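Local coordinates for uncharacterized protein (Archaeoglobus fulgidus, PDB 3LOT) that probably catalyses the zinc-dependent cleavage of a beta-keto acid such as 3-keto-5-aminohexanoate, as a TIM-barrel enzyme of the BKACE family, at residues R241-M253 against Q279-K292. Numbering follows the deposited sequence. Where two conformers were deposited one is given.
Sequences RFQMPLGTLAVIM and QVEKMVRIVKELGK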
loop_
_atom_site.group_PDB
_atom_site.type_symbol
_atom_site.label_atom_id
_atom_site.label_comp_id
_atom_site.label_asym_id
_atom_site.label_seq_id
_atom_site.Cartn_x
_atom_site.Cartn_y
_atom_site.Cartn_z
ATOM N N ARG D 241 -17.006 -11.829 -12.969
ATOM C CA ARG D 241 -16.686 -10.767 -13.885
ATOM C C ARG D 241 -15.345 -10.105 -13.653
ATOM O O ARG D 241 -14.926 -9.298 -14.455
ATOM C CB ARG D 241 -17.764 -9.724 -13.808
ATOM C CG ARG D 241 -17.797 -8.973 -12.521
ATOM C CD ARG D 241 -19.018 -8.048 -12.571
ATOM N NE ARG D 241 -19.127 -7.206 -11.400
ATOM C CZ ARG D 241 -18.500 -6.042 -11.231
ATOM N NH1 ARG D 241 -18.707 -5.357 -10.107
ATOM N NH2 ARG D 241 -17.659 -5.553 -12.152
ATOM N N PHE D 242 -14.659 -10.452 -12.572
ATOM C CA PHE D 242 -13.323 -9.930 -12.313
ATOM C C PHE D 242 -12.250 -10.788 -12.935
ATOM O O PHE D 242 -11.061 -10.466 -12.839
ATOM C CB PHE D 242 -13.091 -9.771 -10.786
ATOM C CG PHE D 242 -14.027 -8.778 -10.176
ATOM C CD1 PHE D 242 -13.809 -7.444 -10.319
ATOM C CD2 PHE D 242 -15.185 -9.197 -9.569
ATOM C CE1 PHE D 242 -14.697 -6.544 -9.784
ATOM C CE2 PHE D 242 -16.058 -8.303 -9.037
ATOM C CZ PHE D 242 -15.820 -6.970 -9.166
ATOM N N GLN D 243 -12.674 -11.854 -13.618
ATOM C CA GLN D 243 -11.775 -12.821 -14.237
ATOM C C GLN D 243 -10.802 -12.143 -15.206
ATOM O O GLN D 243 -9.593 -12.334 -15.101
ATOM C CB GLN D 243 -12.558 -13.926 -14.957
ATOM C CG GLN D 243 -11.670 -14.968 -15.667
ATOM C CD GLN D 243 -12.475 -16.129 -16.234
ATOM O OE1 GLN D 243 -12.509 -17.219 -15.656
ATOM N NE2 GLN D 243 -13.188 -15.869 -17.294
HETATM N N MSE D 244 -11.324 -11.363 -16.143
HETATM C CA MSE D 244 -10.450 -10.782 -17.183
HETATM C C MSE D 244 -9.670 -9.556 -16.671
HETATM O O MSE D 244 -8.460 -9.451 -16.903
HETATM C CB MSE D 244 -11.220 -10.514 -18.468
HETATM C CG MSE D 244 -11.776 -11.756 -19.168
HETATM SE SE MSE D 244 -10.388 -12.941 -19.800
HETATM C CE MSE D 244 -11.540 -14.511 -20.163
ATOM N N PRO D 245 -10.334 -8.619 -15.963
ATOM C CA PRO D 245 -9.626 -7.433 -15.444
ATOM C C PRO D 245 -8.475 -7.790 -14.473
ATOM O O PRO D 245 -7.298 -7.340 -14.651
ATOM C CB PRO D 245 -10.732 -6.645 -14.710
ATOM C CG PRO D 245 -11.956 -7.061 -15.342
ATOM C CD PRO D 245 -11.775 -8.533 -15.698
ATOM N N LEU D 246 -8.773 -8.634 -13.498
ATOM C CA LEU D 246 -7.745 -9.002 -12.532
ATOM C C LEU D 246 -6.715 -9.951 -13.162
ATOM O O LEU D 246 -5.528 -9.896 -12.847
ATOM C CB LEU D 246 -8.367 -9.596 -11.266
ATOM C CG LEU D 246 -9.356 -8.695 -10.559
ATOM C CD1 LEU D 246 -9.736 -9.279 -9.198
ATOM C CD2 LEU D 246 -8.737 -7.314 -10.384
ATOM N N GLY D 247 -7.151 -10.811 -14.069
ATOM C CA GLY D 247 -6.179 -11.618 -14.782
ATOM C C GLY D 247 -5.174 -10.797 -15.585
ATOM O O GLY D 247 -3.990 -11.106 -15.608
ATOM N N THR D 248 -5.679 -9.769 -16.269
ATOM C CA THR D 248 -4.849 -8.760 -16.947
ATOM C C THR D 248 -3.913 -7.975 -15.986
ATOM O O THR D 248 -2.725 -7.831 -16.277
ATOM C CB THR D 248 -5.700 -7.805 -17.823
ATOM O OG1 THR D 248 -6.545 -8.588 -18.682
ATOM C CG2 THR D 248 -4.825 -6.869 -18.675
ATOM N N LEU D 249 -4.434 -7.522 -14.840
ATOM C CA LEU D 249 -3.615 -6.977 -13.764
ATOM C C LEU D 249 -2.427 -7.908 -13.422
ATOM O O LEU D 249 -1.262 -7.473 -13.365
ATOM C CB LEU D 249 -4.471 -6.735 -12.519
ATOM C CG LEU D 249 -3.791 -6.220 -11.259
ATOM C CD1 LEU D 249 -3.098 -4.810 -11.534
ATOM C CD2 LEU D 249 -4.835 -6.123 -10.104
ATOM N N ALA D 250 -2.739 -9.176 -13.209
ATOM C CA ALA D 250 -1.720 -10.182 -12.851
ATOM C C ALA D 250 -0.612 -10.186 -13.894
ATOM O O ALA D 250 0.554 -10.092 -13.541
ATOM C CB ALA D 250 -2.332 -11.575 -12.690
ATOM N N VAL D 251 -0.974 -10.255 -15.178
ATOM C CA VAL D 251 0.022 -10.260 -16.255
ATOM C C VAL D 251 0.866 -8.989 -16.246
ATOM O O VAL D 251 2.073 -9.036 -16.451
ATOM C CB VAL D 251 -0.626 -10.526 -17.633
ATOM C CG1 VAL D 251 0.379 -10.309 -18.777
ATOM C CG2 VAL D 251 -1.133 -11.966 -17.674
ATOM N N ILE D 252 0.224 -7.845 -15.997
ATOM C CA ILE D 252 0.924 -6.578 -15.956
ATOM C C ILE D 252 1.958 -6.630 -14.789
ATOM O O ILE D 252 3.053 -6.064 -14.881
ATOM C CB ILE D 252 -0.078 -5.406 -15.791
ATOM C CG1 ILE D 252 -0.860 -5.196 -17.098
ATOM C CG2 ILE D 252 0.636 -4.091 -15.382
ATOM C CD1 ILE D 252 -2.093 -4.389 -16.931
HETATM N N MSE D 253 1.605 -7.308 -13.715
HETATM C CA MSE D 253 2.459 -7.401 -12.527
HETATM C C MSE D 253 3.476 -8.513 -12.668
HETATM O O MSE D 253 4.201 -8.788 -11.737
HETATM C CB MSE D 253 1.620 -7.672 -11.276
HETATM C CG MSE D 253 0.676 -6.540 -10.885
HETATM SE SE MSE D 253 -0.589 -7.013 -9.540
HETATM C CE MSE D 253 0.616 -7.693 -8.167
ATOM N N GLN D 279 -12.863 -18.186 -23.323
ATOM C CA GLN D 279 -12.164 -17.393 -22.319
ATOM C C GLN D 279 -10.649 -17.508 -22.499
ATOM O O GLN D 279 -9.923 -16.524 -22.355
ATOM C CB GLN D 279 -12.557 -17.879 -20.919
ATOM C CG GLN D 279 -13.971 -17.510 -20.492
ATOM C CD GLN D 279 -14.369 -18.135 -19.146
ATOM O OE1 GLN D 279 -13.638 -18.958 -18.594
ATOM N NE2 GLN D 279 -15.508 -17.722 -18.612
ATOM N N VAL D 280 -10.159 -18.706 -22.789
ATOM C CA VAL D 280 -8.726 -18.865 -23.079
ATOM C C VAL D 280 -8.293 -18.018 -24.281
ATOM O O VAL D 280 -7.303 -17.320 -24.204
ATOM C CB VAL D 280 -8.328 -20.327 -23.290
ATOM C CG1 VAL D 280 -6.850 -20.424 -23.732
ATOM C CG2 VAL D 280 -8.598 -21.117 -22.029
ATOM N N GLU D 281 -9.055 -18.059 -25.385
ATOM C CA GLU D 281 -8.744 -17.245 -26.570
ATOM C C GLU D 281 -8.684 -15.761 -26.242
ATOM O O GLU D 281 -7.791 -15.071 -26.707
ATOM C CB GLU D 281 -9.755 -17.480 -27.686
ATOM C CG GLU D 281 -9.701 -18.891 -28.171
ATOM C CD GLU D 281 -10.900 -19.349 -29.017
ATOM O OE1 GLU D 281 -11.943 -18.664 -29.118
ATOM O OE2 GLU D 281 -10.754 -20.430 -29.620
ATOM N N LYS D 282 -9.633 -15.293 -25.443
ATOM C CA LYS D 282 -9.661 -13.876 -24.992
ATOM C C LYS D 282 -8.423 -13.481 -24.185
ATOM O O LYS D 282 -7.792 -12.441 -24.444
ATOM C CB LYS D 282 -10.908 -13.620 -24.164
ATOM C CG LYS D 282 -11.067 -12.179 -23.663
ATOM C CD LYS D 282 -12.476 -12.014 -23.109
ATOM C CE LYS D 282 -12.836 -10.580 -22.871
ATOM N NZ LYS D 282 -13.061 -9.927 -24.169
HETATM N N MSE D 283 -8.055 -14.324 -23.229
HETATM C CA MSE D 283 -6.966 -13.981 -22.351
HETATM C C MSE D 283 -5.675 -14.021 -23.167
HETATM O O MSE D 283 -4.809 -13.171 -22.970
HETATM C CB MSE D 283 -6.906 -14.920 -21.147
HETATM C CG MSE D 283 -5.855 -14.525 -20.103
HETATM SE SE MSE D 283 -6.287 -12.773 -19.278
HETATM C CE MSE D 283 -4.663 -12.105 -19.567
ATOM N N VAL D 284 -5.569 -14.958 -24.115
ATOM C CA VAL D 284 -4.393 -15.045 -25.024
ATOM C C VAL D 284 -4.271 -13.814 -25.916
ATOM O O VAL D 284 -3.170 -13.286 -26.098
ATOM C CB VAL D 284 -4.356 -16.355 -25.847
ATOM C CG1 VAL D 284 -3.243 -16.331 -26.931
ATOM C CG2 VAL D 284 -4.146 -17.596 -24.889
ATOM N N ARG D 285 -5.400 -13.303 -26.410
ATOM C CA ARG D 285 -5.376 -12.043 -27.139
ATOM C C ARG D 285 -4.804 -10.911 -26.285
ATOM O O ARG D 285 -3.995 -10.126 -26.781
ATOM C CB ARG D 285 -6.770 -11.687 -27.644
ATOM C CG ARG D 285 -7.207 -12.539 -28.841
ATOM C CD ARG D 285 -8.388 -11.915 -29.552
ATOM N NE ARG D 285 -9.568 -11.832 -28.699
ATOM C CZ ARG D 285 -10.476 -12.802 -28.531
ATOM N NH1 ARG D 285 -10.375 -13.973 -29.141
ATOM N NH2 ARG D 285 -11.504 -12.601 -27.729
ATOM N N ILE D 286 -5.204 -10.832 -25.011
ATOM C CA ILE D 286 -4.744 -9.747 -24.142
ATOM C C ILE D 286 -3.251 -9.945 -23.835
ATOM O O ILE D 286 -2.455 -9.016 -23.910
ATOM C CB ILE D 286 -5.587 -9.733 -22.819
ATOM C CG1 ILE D 286 -7.051 -9.349 -23.135
ATOM C CG2 ILE D 286 -4.967 -8.800 -21.768
ATOM C CD1 ILE D 286 -8.003 -9.611 -21.923
ATOM N N VAL D 287 -2.864 -11.169 -23.505
ATOM C CA VAL D 287 -1.466 -11.463 -23.240
ATOM C C VAL D 287 -0.623 -10.994 -24.443
ATOM O O VAL D 287 0.426 -10.413 -24.280
ATOM C CB VAL D 287 -1.254 -12.985 -22.982
ATOM C CG1 VAL D 287 0.206 -13.410 -23.165
ATOM C CG2 VAL D 287 -1.780 -13.362 -21.581
ATOM N N LYS D 288 -1.089 -11.245 -25.657
ATOM C CA LYS D 288 -0.319 -10.883 -26.829
ATOM C C LYS D 288 -0.287 -9.378 -27.092
ATOM O O LYS D 288 0.747 -8.859 -27.537
ATOM C CB LYS D 288 -0.812 -11.662 -28.057
ATOM C CG LYS D 288 -0.414 -13.135 -28.022
ATOM C CD LYS D 288 -1.030 -13.884 -29.225
ATOM C CE LYS D 288 -0.690 -15.385 -29.243
ATOM N NZ LYS D 288 -1.484 -16.038 -30.329
ATOM N N GLU D 289 -1.384 -8.667 -26.813
ATOM C CA GLU D 289 -1.329 -7.218 -26.903
ATOM C C GLU D 289 -0.293 -6.626 -25.957
ATOM O O GLU D 289 0.339 -5.625 -26.279
ATOM C CB GLU D 289 -2.693 -6.559 -26.640
ATOM C CG GLU D 289 -3.686 -6.764 -27.736
ATOM C CD GLU D 289 -3.311 -6.139 -29.088
ATOM O OE1 GLU D 289 -2.304 -5.417 -29.229
ATOM O OE2 GLU D 289 -4.070 -6.393 -30.037
ATOM N N LEU D 290 -0.092 -7.260 -24.817
ATOM C CA LEU D 290 0.884 -6.768 -23.870
ATOM C C LEU D 290 2.292 -7.259 -24.194
ATOM O O LEU D 290 3.154 -7.136 -23.369
ATOM C CB LEU D 290 0.477 -7.147 -22.466
ATOM C CG LEU D 290 -0.802 -6.492 -21.933
ATOM C CD1 LEU D 290 -1.187 -7.136 -20.572
ATOM C CD2 LEU D 290 -0.678 -4.963 -21.848
ATOM N N GLY D 291 2.502 -7.799 -25.392
ATOM C CA GLY D 291 3.828 -8.182 -25.863
ATOM C C GLY D 291 4.348 -9.476 -25.258
ATOM O O GLY D 291 5.565 -9.695 -25.198
ATOM N N LYS D 292 3.441 -10.327 -24.801
ATOM C CA LYS D 292 3.805 -11.574 -24.161
ATOM C C LYS D 292 3.175 -12.695 -24.989
ATOM O O LYS D 292 2.476 -12.423 -25.950
ATOM C CB LYS D 292 3.304 -11.586 -22.704
ATOM C CG LYS D 292 4.026 -10.581 -21.795
ATOM C CD LYS D 292 3.273 -10.286 -20.511
ATOM C CE LYS D 292 3.963 -9.173 -19.682
ATOM N NZ LYS D 292 5.422 -9.413 -19.447
HETATM O O HOH W 1 4.936 -7.848 -16.820
#
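Met283, a selenomethionine, lays its side chain into a hole formed by Met244, Gly247, Thr248 and Val251. This knob-into-hole contact joins two neighbouring outer helices of the TIM barrel, 243-252 and 276-289. Over 243-252 and 279-289 the axes run roughly parallel, 35° apart. CG of Met283 lies anti to the backbone N, and the chain then bends at chi2 (64°) and again at chi3, which swings CE to 4.0 Å from Val251 CG2. Met244 SE and Met283 SE meet at 4.1 Å. Met244 CE reaches Gln279, 3.6 Å from Gln279 CB, while Lys282 passes its aliphatic chain over Met244 SE. The amide planes of Gln243 and Gln279 stand nearly perpendicular, without a hydrogen bond between them. NE2 of Gln279 instead donates to the backbone oxygens of Ser264 and Tyr266. Thr248 OG1 donates back to Met244 O at 2.8 Å, on the opposite face of that carbonyl from Thr248 N. The same OG1 and Thr248 CG2 both rest on Ile286 CG2. A second subunit borders this region, and its Glu289 forms a salt bridge with Lys282 NZ. A Schellman motif with Gly291 at C-prime ends helix 276-289 and turns the chain to Lys292. In the conformer given, Lys292 CD runs alongside Val251 CG1, and one water links Lys292 NZ to Val251 O. Leu290 CD1 lies 4.0 Å from both Val251 CG1 and Ile252 CG1.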